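Local coordinates for thioredoxin-like protein (Bacteroides caccae ATCC 43185, PDB 4YOD) that probably acts as a thiol-disulfide oxidoreductase through its thioredoxin-fold domain, which follows a helical domain of unknown function, at residues Ala59-Tyr63 with Ala78-Ile83; Leu72-Gln76 with Glu115-Pro119; Asn87-Phe93 with Met124-Leu130. All coordinates share one frame; numbering follows the deposited sequence.

Contact 1. Residues Ala59-Tyr63 with Ala78-Ile83; sequences AWVDY and AIRKTI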
ATOM      1  N   ALA A  59     -18.780  10.815   2.328  1.00 29.60           N
ATOM      2  CA  ALA A  59     -18.285  11.191   3.659  1.00 29.55           C
ATOM      3  C   ALA A  59     -17.035  10.358   4.010  1.00 30.27           C
ATOM      4  O   ALA A  59     -16.050  10.914   4.505  1.00 27.73           O
ATOM      5  CB  ALA A  59     -19.368  10.978   4.711  1.00 30.74           C
ATOM      6  N   TRP A  60     -17.055   9.045   3.681  1.00 27.83           N
ATOM      7  CA  TRP A  60     -15.910   8.148   3.912  1.00 27.82           C
ATOM      8  C   TRP A  60     -14.699   8.578   3.047  1.00 30.33           C
ATOM      9  O   TRP A  60     -13.589   8.613   3.556  1.00 29.90           O
ATOM     10  CB  TRP A  60     -16.261   6.676   3.653  1.00 26.63           C
ATOM     11  CG  TRP A  60     -15.082   5.754   3.846  1.00 28.27           C
ATOM     12  CD1 TRP A  60     -14.255   5.261   2.876  1.00 31.32           C
ATOM     13  CD2 TRP A  60     -14.514   5.349   5.103  1.00 27.69           C
ATOM     14  NE1 TRP A  60     -13.233   4.525   3.450  1.00 30.12           N
ATOM     15  CE2 TRP A  60     -13.370   4.563   4.816  1.00 31.31           C
ATOM     16  CE3 TRP A  60     -14.887   5.541   6.449  1.00 29.01           C
ATOM     17  CZ2 TRP A  60     -12.598   3.967   5.824  1.00 29.97           C
ATOM     18  CZ3 TRP A  60     -14.127   4.949   7.444  1.00 29.33           C
ATOM     19  CH2 TRP A  60     -12.996   4.176   7.131  1.00 29.35           C
ATOM     20  N   VAL A  61     -14.927   8.895   1.758  1.00 28.55           N
ATOM     21  CA  VAL A  61     -13.895   9.337   0.802  1.00 28.64           C
ATOM     22  C   VAL A  61     -13.205  10.627   1.333  1.00 32.41           C
ATOM     23  O   VAL A  61     -11.970  10.694   1.355  1.00 31.47           O
ATOM     24  CB  VAL A  61     -14.517   9.524  -0.615  1.00 32.21           C
ATOM     25  CG1 VAL A  61     -13.622  10.340  -1.562  1.00 33.36           C
ATOM     26  CG2 VAL A  61     -14.856   8.184  -1.227  1.00 31.60           C
ATOM     27  N   ASP A  62     -14.006  11.629   1.753  1.00 30.20           N
ATOM     28  CA  ASP A  62     -13.513  12.893   2.314  1.00 30.15           C
ATOM     29  C   ASP A  62     -12.719  12.666   3.622  1.00 31.82           C
ATOM     30  O   ASP A  62     -11.721  13.341   3.842  1.00 31.37           O
ATOM     31  CB  ASP A  62     -14.648  13.882   2.531  1.00 31.89           C
ATOM     32  CG  ASP A  62     -15.204  14.431   1.223  1.00 43.37           C
ATOM     33  OD1 ASP A  62     -14.458  14.436   0.213  1.00 44.58           O
ATOM     34  OD2 ASP A  62     -16.386  14.833   1.207  1.00 49.72           O
ATOM     35  N   TYR A  63     -13.123  11.685   4.439  1.00 27.35           N
ATOM     36  CA  TYR A  63     -12.404  11.307   5.659  1.00 24.90           C
ATOM     37  C   TYR A  63     -11.014  10.760   5.318  1.00 29.36           C
ATOM     38  O   TYR A  63     -10.028  11.197   5.907  1.00 27.98           O
ATOM     39  CB  TYR A  63     -13.201  10.247   6.437  1.00 24.85           C
ATOM     40  CG  TYR A  63     -12.580   9.808   7.746  1.00 25.45           C
ATOM     41  CD1 TYR A  63     -12.404  10.712   8.798  1.00 26.99           C
ATOM     42  CD2 TYR A  63     -12.282   8.467   7.983  1.00 26.11           C
ATOM     43  CE1 TYR A  63     -11.855  10.304  10.015  1.00 24.35           C
ATOM     44  CE2 TYR A  63     -11.822   8.034   9.228  1.00 26.16           C
ATOM     45  CZ  TYR A  63     -11.608   8.957  10.240  1.00 29.60           C
ATOM     46  OH  TYR A  63     -11.130   8.521  11.457  1.00 28.94           O
ATOM     47  N   ALA A  78      -7.295   7.586  15.101  1.00 26.65           N
ATOM     48  CA  ALA A  78      -8.637   8.027  14.719  1.00 26.01           C
ATOM     49  C   ALA A  78      -9.379   6.962  13.904  1.00 28.45           C
ATOM     50  O   ALA A  78     -10.559   6.716  14.178  1.00 26.88           O
ATOM     51  CB  ALA A  78      -8.557   9.318  13.932  1.00 27.09           C
ATOM     52  N   ILE A  79      -8.693   6.330  12.912  1.00 25.95           N
ATOM     53  CA  ILE A  79      -9.270   5.259  12.085  1.00 25.95           C
ATOM     54  C   ILE A  79      -9.753   4.106  13.001  1.00 25.21           C
ATOM     55  O   ILE A  79     -10.884   3.653  12.868  1.00 24.60           O
ATOM     56  CB  ILE A  79      -8.238   4.735  11.044  1.00 30.53           C
ATOM     57  CG1 ILE A  79      -7.917   5.787   9.988  1.00 31.60           C
ATOM     58  CG2 ILE A  79      -8.766   3.458  10.366  1.00 34.80           C
ATOM     59  CD1 ILE A  79      -6.513   5.559   9.359  1.00 37.33           C
ATOM     60  N   ARG A  80      -8.893   3.660  13.930  1.00 23.52           N
ATOM     61  CA  ARG A  80      -9.229   2.596  14.889  1.00 23.51           C
ATOM     62  C   ARG A  80     -10.496   2.965  15.707  1.00 28.94           C
ATOM     63  O   ARG A  80     -11.430   2.153  15.770  1.00 27.87           O
ATOM     64  CB  ARG A  80      -8.037   2.293  15.825  1.00 26.31           C
ATOM     65  CG  ARG A  80      -8.342   1.245  16.906  1.00 35.67           C
ATOM     66  CD  ARG A  80      -8.627  -0.114  16.307  1.00 47.59           C
ATOM     67  NE  ARG A  80      -9.126  -1.083  17.286  1.00 49.56           N
ATOM     68  CZ  ARG A  80      -8.393  -2.057  17.809  1.00 51.14           C
ATOM     69  NH1 ARG A  80      -7.116  -2.188  17.475  1.00 28.20           N
ATOM     70  NH2 ARG A  80      -8.931  -2.910  18.666  1.00 43.07           N
ATOM     71  N   LYS A  81     -10.531   4.182  16.306  1.00 25.95           N
ATOM     72  CA  LYS A  81     -11.706   4.633  17.077  1.00 27.20           C
ATOM     73  C   LYS A  81     -12.988   4.641  16.235  1.00 30.02           C
ATOM     74  O   LYS A  81     -14.031   4.244  16.743  1.00 28.66           O
ATOM     75  CB  LYS A  81     -11.499   6.036  17.665  1.00 30.90           C
ATOM     76  CG  LYS A  81     -10.617   6.067  18.895  1.00 45.04           C
ATOM     77  CD  LYS A  81     -10.444   7.499  19.388  1.00 52.60           C
ATOM     78  CE  LYS A  81      -9.286   7.644  20.350  1.00 58.45           C
ATOM     79  NZ  LYS A  81      -9.553   6.975  21.651  1.00 70.79           N
ATOM     80  N   THR A  82     -12.905   5.063  14.954  1.00 27.27           N
ATOM     81  CA  THR A  82     -14.068   5.131  14.043  1.00 27.26           C
ATOM     82  C   THR A  82     -14.614   3.717  13.800  1.00 30.44           C
ATOM     83  O   THR A  82     -15.813   3.519  13.975  1.00 30.33           O
ATOM     84  CB  THR A  82     -13.696   5.863  12.752  1.00 29.94           C
ATOM     85  OG1 THR A  82     -13.343   7.197  13.107  1.00 25.42           O
ATOM     86  CG2 THR A  82     -14.817   5.876  11.730  1.00 29.22           C
ATOM     87  N   ILE A  83     -13.749   2.743  13.441  1.00 25.95           N
ATOM     88  CA  ILE A  83     -14.178   1.350  13.223  1.00 25.92           C
ATOM     89  C   ILE A  83     -14.794   0.776  14.516  1.00 30.81           C
ATOM     90  O   ILE A  83     -15.853   0.153  14.437  1.00 30.90           O
ATOM     91  CB  ILE A  83     -13.046   0.419  12.661  1.00 27.87           C
ATOM     92  CG1 ILE A  83     -12.367   1.009  11.385  1.00 27.48           C
ATOM     93  CG2 ILE A  83     -13.583  -1.005  12.394  1.00 28.76           C
ATOM     94  CD1 ILE A  83     -13.288   1.397  10.151  1.00 26.08           C
TER
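Trp-60 and Tyr-63 send their rings across to Thr-82, whose two branches divide between them. The methyl CG2 of Thr-82 turns to the indole and approaches its rim roughly level with the ring, 4.4 Å from Trp-60 CZ3. The hydroxyl turns to the phenol, with Thr-82 OG1 lying 3.1 Å from Tyr-63 OH. A threonine suits this place because it offers an apolar and a polar arm from one short side chain. Its chi1 of -63° sets OG1 beside the backbone N and leaves CG2 anti to that N, which points the methyl at the indole and the hydroxyl at the phenol OH. The side chains of Tyr-63 and Thr-82 run past each other in opposite senses, which brings the phenol OH close to the helix backbone as well: Tyr-63 OH is 3.3 Å from Ala-78 O. Tyr-63 OH also stands 3.7 Å from Ala-78 CB, a residue small enough to admit it. The segments belong to the successive helices 53-66 and 72-85 and run antiparallel, their axes at 158° and 13.5 Å apart at closest, a helical hairpin consistent with a TPR-like fold. That wide separation is one that long aromatic side chains are well suited to span. With CG anti to the backbone N (chi1 -178°), Tyr-63 stretches over that gap. Trp-60 reaches it with the far end of its indole, where CH2 meets Ile-83 CD1 at 4.1 Å. The two side chains cross at about a right angle, and the slim isoleucine tip lies obliquely to the ring. Beyond the pair, Trp-60 also packs on Ile-96, Leu-99 and Ala-100 of helix 90-105, while Trp-39 meets the Tyr-63 ring edge-to-face.

Contact 2. Residues Leu72-Gln76 with Glu115-Pro119; sequences LKTAQ and EFYIP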
ATOM      1  N   LEU A  72       0.885  10.383  11.065  1.00 33.08           N
ATOM      2  CA  LEU A  72       0.370   9.034  10.818  1.00 31.44           C
ATOM      3  C   LEU A  72      -0.212   8.386  12.080  1.00 34.88           C
ATOM      4  O   LEU A  72      -1.262   7.748  11.990  1.00 31.87           O
ATOM      5  CB  LEU A  72       1.468   8.138  10.217  1.00 31.16           C
ATOM      6  CG  LEU A  72       1.097   6.679   9.895  1.00 33.52           C
ATOM      7  CD1 LEU A  72      -0.198   6.565   9.021  1.00 32.55           C
ATOM      8  CD2 LEU A  72       2.273   5.959   9.245  1.00 31.89           C
ATOM      9  N   LYS A  73       0.449   8.545  13.248  1.00 33.39           N
ATOM     10  CA  LYS A  73      -0.047   7.931  14.491  1.00 32.79           C
ATOM     11  C   LYS A  73      -1.417   8.491  14.887  1.00 32.99           C
ATOM     12  O   LYS A  73      -2.251   7.730  15.356  1.00 32.72           O
ATOM     13  CB  LYS A  73       0.942   8.096  15.644  1.00 37.14           C
ATOM     14  CG  LYS A  73       2.135   7.140  15.549  1.00 61.83           C
ATOM     15  CD  LYS A  73       3.178   7.446  16.616  1.00 77.56           C
ATOM     16  CE  LYS A  73       4.411   6.589  16.481  1.00 93.04           C
ATOM     17  NZ  LYS A  73       5.446   6.971  17.480  1.00107.89           N
ATOM     18  N   THR A  74      -1.669   9.787  14.637  1.00 29.71           N
ATOM     19  CA  THR A  74      -2.948  10.454  14.910  1.00 29.58           C
ATOM     20  C   THR A  74      -4.023   9.896  13.977  1.00 31.87           C
ATOM     21  O   THR A  74      -5.131   9.585  14.427  1.00 30.40           O
ATOM     22  CB  THR A  74      -2.779  11.971  14.755  1.00 39.41           C
ATOM     23  OG1 THR A  74      -1.745  12.391  15.643  1.00 43.89           O
ATOM     24  CG2 THR A  74      -4.070  12.750  15.041  1.00 36.63           C
ATOM     25  N   ALA A  75      -3.686   9.742  12.688  1.00 28.65           N
ATOM     26  CA  ALA A  75      -4.591   9.160  11.703  1.00 27.82           C
ATOM     27  C   ALA A  75      -4.930   7.702  12.085  1.00 29.05           C
ATOM     28  O   ALA A  75      -6.105   7.351  12.136  1.00 27.51           O
ATOM     29  CB  ALA A  75      -3.959   9.228  10.318  1.00 28.93           C
ATOM     30  N   GLN A  76      -3.917   6.885  12.434  1.00 25.46           N
ATOM     31  CA  GLN A  76      -4.120   5.469  12.795  1.00 26.15           C
ATOM     32  C   GLN A  76      -5.019   5.329  14.039  1.00 30.33           C
ATOM     33  O   GLN A  76      -5.893   4.462  14.044  1.00 28.88           O
ATOM     34  CB  GLN A  76      -2.778   4.749  12.976  1.00 27.05           C
ATOM     35  CG  GLN A  76      -2.091   4.524  11.623  1.00 31.68           C
ATOM     36  CD  GLN A  76      -0.705   3.931  11.745  1.00 40.74           C
ATOM     37  OE1 GLN A  76       0.044   4.257  12.669  1.00 34.12           O
ATOM     38  NE2 GLN A  76      -0.312   3.094  10.774  1.00 26.77           N
ATOM     39  N   GLU A 115      -0.854   1.772   5.441  1.00 24.97           N
ATOM     40  CA  GLU A 115      -0.715   2.288   6.807  1.00 25.38           C
ATOM     41  C   GLU A 115      -2.082   2.788   7.361  1.00 29.04           C
ATOM     42  O   GLU A 115      -2.265   2.816   8.572  1.00 28.90           O
ATOM     43  CB  GLU A 115       0.354   3.377   6.895  1.00 27.42           C
ATOM     44  CG  GLU A 115       1.792   2.837   6.857  1.00 32.25           C
ATOM     45  CD  GLU A 115       2.175   1.785   7.884  1.00 46.88           C
ATOM     46  OE1 GLU A 115       1.907   1.992   9.091  1.00 38.41           O
ATOM     47  OE2 GLU A 115       2.782   0.764   7.483  1.00 40.68           O
ATOM     48  N   PHE A 116      -3.051   3.127   6.488  1.00 24.62           N
ATOM     49  CA  PHE A 116      -4.377   3.492   6.988  1.00 23.98           C
ATOM     50  C   PHE A 116      -5.255   2.241   7.095  1.00 27.69           C
ATOM     51  O   PHE A 116      -6.154   2.191   7.925  1.00 26.63           O
ATOM     52  CB  PHE A 116      -5.046   4.545   6.084  1.00 25.88           C
ATOM     53  CG  PHE A 116      -4.455   5.939   5.983  1.00 28.23           C
ATOM     54  CD1 PHE A 116      -3.487   6.376   6.885  1.00 31.19           C
ATOM     55  CD2 PHE A 116      -4.916   6.838   5.025  1.00 31.49           C
ATOM     56  CE1 PHE A 116      -2.956   7.670   6.792  1.00 33.66           C
ATOM     57  CE2 PHE A 116      -4.383   8.132   4.938  1.00 35.58           C
ATOM     58  CZ  PHE A 116      -3.401   8.528   5.813  1.00 33.58           C
ATOM     59  N   TYR A 117      -5.010   1.222   6.251  1.00 25.20           N
ATOM     60  CA  TYR A 117      -5.810   0.007   6.281  1.00 24.16           C
ATOM     61  C   TYR A 117      -5.444  -0.923   7.463  1.00 26.21           C
ATOM     62  O   TYR A 117      -6.340  -1.580   8.002  1.00 24.63           O
ATOM     63  CB  TYR A 117      -5.704  -0.737   4.942  1.00 25.16           C
ATOM     64  CG  TYR A 117      -6.730  -1.835   4.799  1.00 26.00           C
ATOM     65  CD1 TYR A 117      -8.096  -1.563   4.910  1.00 26.00           C
ATOM     66  CD2 TYR A 117      -6.344  -3.141   4.543  1.00 26.71           C
ATOM     67  CE1 TYR A 117      -9.042  -2.578   4.808  1.00 25.39           C
ATOM     68  CE2 TYR A 117      -7.288  -4.149   4.359  1.00 27.21           C
ATOM     69  CZ  TYR A 117      -8.636  -3.864   4.491  1.00 29.45           C
ATOM     70  OH  TYR A 117      -9.528  -4.907   4.401  1.00 32.16           O
ATOM     71  N   ILE A 118      -4.152  -0.981   7.875  1.00 23.48           N
ATOM     72  CA  ILE A 118      -3.698  -1.821   9.009  1.00 22.21           C
ATOM     73  C   ILE A 118      -4.546  -1.550  10.304  1.00 27.67           C
ATOM     74  O   ILE A 118      -5.083  -2.545  10.806  1.00 25.61           O
ATOM     75  CB  ILE A 118      -2.176  -1.700   9.235  1.00 25.24           C
ATOM     76  CG1 ILE A 118      -1.428  -2.535   8.143  1.00 26.37           C
ATOM     77  CG2 ILE A 118      -1.753  -2.138  10.655  1.00 25.62           C
ATOM     78  CD1 ILE A 118       0.064  -2.138   7.932  1.00 31.77           C
ATOM     79  N   PRO A 119      -4.787  -0.289  10.811  1.00 25.70           N
ATOM     80  CA  PRO A 119      -5.684  -0.134  11.987  1.00 25.77           C
ATOM     81  C   PRO A 119      -7.122  -0.640  11.732  1.00 28.44           C
ATOM     82  O   PRO A 119      -7.749  -1.114  12.677  1.00 27.66           O
ATOM     83  CB  PRO A 119      -5.667   1.376  12.280  1.00 28.10           C
ATOM     84  CG  PRO A 119      -5.123   2.023  11.062  1.00 31.39           C
ATOM     85  CD  PRO A 119      -4.215   1.013  10.405  1.00 26.66           C
TER
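Gln-76 and Pro-119 bring the two backbones closest, their CA atoms 5.9 Å apart, where helical segments whose axes approach to 9.7 Å run in broadly the same direction at 37°. Proline explains much of what follows. Pro-119 has no N-H to give to Glu-115 O one turn earlier, and the helix is kinked there. The side-chain amide of Gln-76 takes up that carbonyl instead: NE2 donates to Glu-115 O at 3.0 Å in a nearly straight bond of 167°, with the oxygen almost in the plane of the amide. Beyond CG the glutamine chain is extended, long enough to carry NE2 over to the neighbouring helix. A second, weak bond runs from NE2 to Glu-115 OE1, which is brought near because the glutamate chain bends at chi2 (-55°). That carboxylate has a stronger partner in Arg-149, which forms a salt bridge to OE1. Nearer the backbone, Gln-76 CG rests 4.0 Å from Pro-119 CG, the compact ring suiting a place where the backbones are so near. On the apolar side, Leu-72 CD1 comes to the edge of the Phe-116 ring, 3.7 Å from CE1, while Ala-75 CB touches the same CE1 obliquely at 4.0 Å. The leucine's branched end also covers the aliphatic part of Glu-115. Phe-116 also packs on Leu-104 of helix 90-105, the helix between these two in the chain. Near-parallel packing of every second helix is consistent with a TPR-like array, which the family relationship suggests.

Contact 3. Residues Asn87-Phe93 with Met124-Leu130; sequences NVDKKVF and MAASPVL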
ATOM      1  N   ASN A  87     -19.133  -1.075  15.766  1.00 32.24           N
ATOM      2  CA  ASN A  87     -19.483  -2.331  16.443  1.00 31.67           C
ATOM      3  C   ASN A  87     -20.906  -2.279  17.040  1.00 35.90           C
ATOM      4  O   ASN A  87     -21.434  -3.311  17.446  1.00 34.55           O
ATOM      5  CB  ASN A  87     -18.476  -2.644  17.543  1.00 32.14           C
ATOM      6  CG  ASN A  87     -17.214  -3.252  17.005  1.00 43.47           C
ATOM      7  OD1 ASN A  87     -17.226  -4.302  16.361  1.00 41.98           O
ATOM      8  ND2 ASN A  87     -16.100  -2.619  17.260  1.00 36.69           N
ATOM      9  N   VAL A  88     -21.530  -1.097  17.069  1.00 34.21           N
ATOM     10  CA  VAL A  88     -22.911  -0.942  17.577  1.00 36.70           C
ATOM     11  C   VAL A  88     -23.944  -1.663  16.670  1.00 40.67           C
ATOM     12  O   VAL A  88     -25.048  -1.968  17.120  1.00 41.38           O
ATOM     13  CB  VAL A  88     -23.317   0.538  17.789  1.00 41.98           C
ATOM     14  CG1 VAL A  88     -22.562   1.143  18.966  1.00 43.26           C
ATOM     15  CG2 VAL A  88     -23.119   1.365  16.518  1.00 40.05           C
ATOM     16  N   ASP A  89     -23.593  -1.916  15.401  1.00 36.56           N
ATOM     17  CA  ASP A  89     -24.494  -2.587  14.459  1.00 36.98           C
ATOM     18  C   ASP A  89     -23.654  -3.378  13.474  1.00 38.52           C
ATOM     19  O   ASP A  89     -22.852  -2.795  12.746  1.00 36.65           O
ATOM     20  CB  ASP A  89     -25.404  -1.554  13.739  1.00 38.73           C
ATOM     21  CG  ASP A  89     -26.512  -2.163  12.899  1.00 56.45           C
ATOM     22  OD1 ASP A  89     -26.193  -2.868  11.913  1.00 57.08           O
ATOM     23  OD2 ASP A  89     -27.701  -1.885  13.188  1.00 68.21           O
ATOM     24  N   LYS A  90     -23.846  -4.703  13.445  1.00 35.64           N
ATOM     25  CA  LYS A  90     -23.086  -5.620  12.583  1.00 34.97           C
ATOM     26  C   LYS A  90     -23.172  -5.242  11.089  1.00 36.21           C
ATOM     27  O   LYS A  90     -22.175  -5.331  10.387  1.00 34.80           O
ATOM     28  CB  LYS A  90     -23.574  -7.063  12.796  1.00 39.46           C
ATOM     29  CG  LYS A  90     -22.700  -8.105  12.114  1.00 54.31           C
ATOM     30  CD  LYS A  90     -22.950  -9.511  12.664  1.00 66.18           C
ATOM     31  CE  LYS A  90     -22.346 -10.611  11.811  1.00 65.08           C
ATOM     32  NZ  LYS A  90     -21.001 -10.251  11.295  1.00 51.80           N
ATOM     33  N   LYS A  91     -24.349  -4.838  10.609  1.00 32.00           N
ATOM     34  CA  LYS A  91     -24.513  -4.461   9.204  1.00 31.68           C
ATOM     35  C   LYS A  91     -23.762  -3.137   8.850  1.00 34.73           C
ATOM     36  O   LYS A  91     -23.252  -3.007   7.734  1.00 33.87           O
ATOM     37  CB  LYS A  91     -25.991  -4.355   8.851  1.00 34.89           C
ATOM     38  CG  LYS A  91     -26.694  -5.714   8.822  1.00 52.36           C
ATOM     39  CD  LYS A  91     -28.129  -5.613   8.309  1.00 66.73           C
ATOM     40  CE  LYS A  91     -28.879  -6.911   8.490  1.00 81.31           C
ATOM     41  NZ  LYS A  91     -30.330  -6.763   8.195  1.00 95.87           N
ATOM     42  N   VAL A  92     -23.673  -2.183   9.798  1.00 29.53           N
ATOM     43  CA  VAL A  92     -22.944  -0.923   9.610  1.00 28.01           C
ATOM     44  C   VAL A  92     -21.417  -1.204   9.656  1.00 30.00           C
ATOM     45  O   VAL A  92     -20.668  -0.673   8.830  1.00 28.29           O
ATOM     46  CB  VAL A  92     -23.384   0.165  10.620  1.00 32.47           C
ATOM     47  CG1 VAL A  92     -22.561   1.440  10.454  1.00 31.78           C
ATOM     48  CG2 VAL A  92     -24.866   0.483  10.438  1.00 33.69           C
ATOM     49  N   PHE A  93     -20.975  -2.059  10.598  1.00 27.96           N
ATOM     50  CA  PHE A  93     -19.565  -2.474  10.699  1.00 25.95           C
ATOM     51  C   PHE A  93     -19.104  -3.053   9.359  1.00 30.13           C
ATOM     52  O   PHE A  93     -18.060  -2.632   8.831  1.00 26.88           O
ATOM     53  CB  PHE A  93     -19.403  -3.506  11.839  1.00 27.83           C
ATOM     54  CG  PHE A  93     -17.980  -4.009  12.009  1.00 28.97           C
ATOM     55  CD1 PHE A  93     -17.507  -5.076  11.253  1.00 32.29           C
ATOM     56  CD2 PHE A  93     -17.140  -3.456  12.964  1.00 29.56           C
ATOM     57  CE1 PHE A  93     -16.193  -5.538  11.411  1.00 32.15           C
ATOM     58  CE2 PHE A  93     -15.831  -3.923  13.122  1.00 31.79           C
ATOM     59  CZ  PHE A  93     -15.376  -4.968  12.355  1.00 29.59           C
HETATM   60  N   MSE A 124     -10.889  -5.107  13.118  1.00 23.44           N
HETATM   61  CA  MSE A 124     -11.697  -6.262  12.710  1.00 21.69           C
HETATM   62  C   MSE A 124     -11.294  -7.531  13.476  1.00 29.15           C
HETATM   63  O   MSE A 124     -12.163  -8.254  13.956  1.00 30.63           O
HETATM   64  CB  MSE A 124     -11.602  -6.485  11.195  1.00 21.12           C
HETATM   65  CG  MSE A 124     -12.197  -5.298  10.384  1.00 24.33           C
HETATM   66 SE   MSE A 124     -11.924  -5.484   8.471  0.75 25.68          SE
HETATM   67  CE  MSE A 124     -13.298  -6.812   8.075  1.00 24.47           C
ATOM     68  N   ALA A 125      -9.989  -7.771  13.638  1.00 27.40           N
ATOM     69  CA  ALA A 125      -9.506  -8.924  14.386  1.00 27.58           C
ATOM     70  C   ALA A 125      -9.947  -8.845  15.856  1.00 31.54           C
ATOM     71  O   ALA A 125     -10.166  -9.888  16.470  1.00 31.22           O
ATOM     72  CB  ALA A 125      -7.995  -9.017  14.289  1.00 27.85           C
ATOM     73  N   ALA A 126     -10.149  -7.619  16.389  1.00 26.75           N
ATOM     74  CA  ALA A 126     -10.573  -7.404  17.787  1.00 28.00           C
ATOM     75  C   ALA A 126     -12.073  -7.138  17.907  1.00 31.34           C
ATOM     76  O   ALA A 126     -12.542  -6.750  18.977  1.00 31.35           O
ATOM     77  CB  ALA A 126      -9.807  -6.227  18.380  1.00 28.69           C
ATOM     78  N   SER A 127     -12.830  -7.329  16.821  1.00 27.53           N
ATOM     79  CA  SER A 127     -14.252  -6.995  16.844  1.00 26.85           C
ATOM     80  C   SER A 127     -15.131  -8.052  17.520  1.00 33.08           C
ATOM     81  O   SER A 127     -15.145  -9.207  17.111  1.00 30.87           O
ATOM     82  CB  SER A 127     -14.762  -6.739  15.434  1.00 27.21           C
ATOM     83  OG  SER A 127     -16.178  -6.589  15.426  1.00 35.83           O
ATOM     84  N   PRO A 128     -15.986  -7.621  18.469  1.00 33.80           N
ATOM     85  CA  PRO A 128     -16.932  -8.567  19.084  1.00 36.11           C
ATOM     86  C   PRO A 128     -18.170  -8.864  18.195  1.00 41.39           C
ATOM     87  O   PRO A 128     -18.968  -9.725  18.557  1.00 42.98           O
ATOM     88  CB  PRO A 128     -17.327  -7.857  20.379  1.00 39.36           C
ATOM     89  CG  PRO A 128     -17.191  -6.418  20.078  1.00 42.10           C
ATOM     90  CD  PRO A 128     -16.133  -6.260  19.034  1.00 35.66           C
ATOM     91  N   VAL A 129     -18.351  -8.173  17.053  1.00 37.48           N
ATOM     92  CA  VAL A 129     -19.511  -8.435  16.181  1.00 38.34           C
ATOM     93  C   VAL A 129     -19.181  -9.448  15.081  1.00 41.43           C
ATOM     94  O   VAL A 129     -20.111  -9.925  14.434  1.00 42.67           O
ATOM     95  CB  VAL A 129     -20.187  -7.178  15.572  1.00 42.65           C
ATOM     96  CG1 VAL A 129     -20.727  -6.266  16.666  1.00 43.36           C
ATOM     97  CG2 VAL A 129     -19.268  -6.426  14.599  1.00 40.54           C
ATOM     98  N   LEU A 130     -17.890  -9.779  14.865  1.00 35.15           N
ATOM     99  CA  LEU A 130     -17.532 -10.747  13.831  1.00 34.28           C
ATOM    100  C   LEU A 130     -17.435 -12.155  14.384  1.00 39.55           C
ATOM    101  O   LEU A 130     -16.850 -12.365  15.449  1.00 39.34           O
ATOM    102  CB  LEU A 130     -16.206 -10.399  13.112  1.00 32.16           C
ATOM    103  CG  LEU A 130     -16.125  -9.132  12.254  1.00 34.80           C
ATOM    104  CD1 LEU A 130     -14.732  -9.006  11.599  1.00 33.75           C
ATOM    105  CD2 LEU A 130     -17.232  -9.076  11.173  1.00 37.70           C
TER
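Phe-93 and Val-129 form the apolar heart of this contact, with CG2 of the valine seated over one face of the ring. Val-129 CG2 lies 4.0 Å from the centroid of the Phe-93 ring and 21° off its normal, a CH-pi contact. Phe-93 has CG anti to its backbone N (chi1 179°), which carries the ring out against the loop of Ser-127 to Leu-130. Leu-130 crosses it at about a right angle, with CG 3.7 Å from Phe-93 CE1, and CG of Met-124, a selenomethionine, meets CZ. Ser-127 OG lies over the face that Val-129 uses and donates to Asn-87 OD1 at 2.7 Å, in the plane of the asparagine carbonyl. Ser-127 OG in turn accepts from Val-129 N at 3.1 Å, an ST turn that holds the loop in shape, and a small hydroxyl residue thereby serves both as donor across the contact and as acceptor within its own loop. Behind this shell, Asn-87 is steadied by its ND2, which bonds to Asp-84 O. Lys-90 lays its long aliphatic chain beside Val-129 O, where NZ makes a weak bond at 3.3 Å; its stronger partner is Glu-134, a salt bridge at the start of helix 132-146. Asp-89, the N-cap of helix 90-105, weakly accepts from Lys-91 N and Val-92 N, settling the turn from which Phe-93 springs. The contact thus ties the connection between helices 72-85 and 90-105 to that between 114-125 and 132-146, with Ile-83 of helix 72-85 packed against the Phe-93 ring.

Overall arrangement
All three contacts lie in the helical domain, but at different depths. Contact 1 is buried throughout and joins successive antiparallel helices through aromatic rings, with a phenol and a threonine hydroxyl close together inside. Contact 2 shares helix 72-85 with it and pairs that helix with 114-125; it combines buried apolar packing with a partly exposed glutamine-glutamate pair, and an exposed leucine at its margin. The two meet directly, Ile-79 lying against Phe-116 and Pro-119. Contact 3, also partly buried, involves inter-helix connections more than helix faces; a serine-asparagine hydrogen bond crosses it, and a turn and a helix cap order its loops. It touches contact 1 where Ile-83 meets Phe-93; contacts 2 and 3 do not touch.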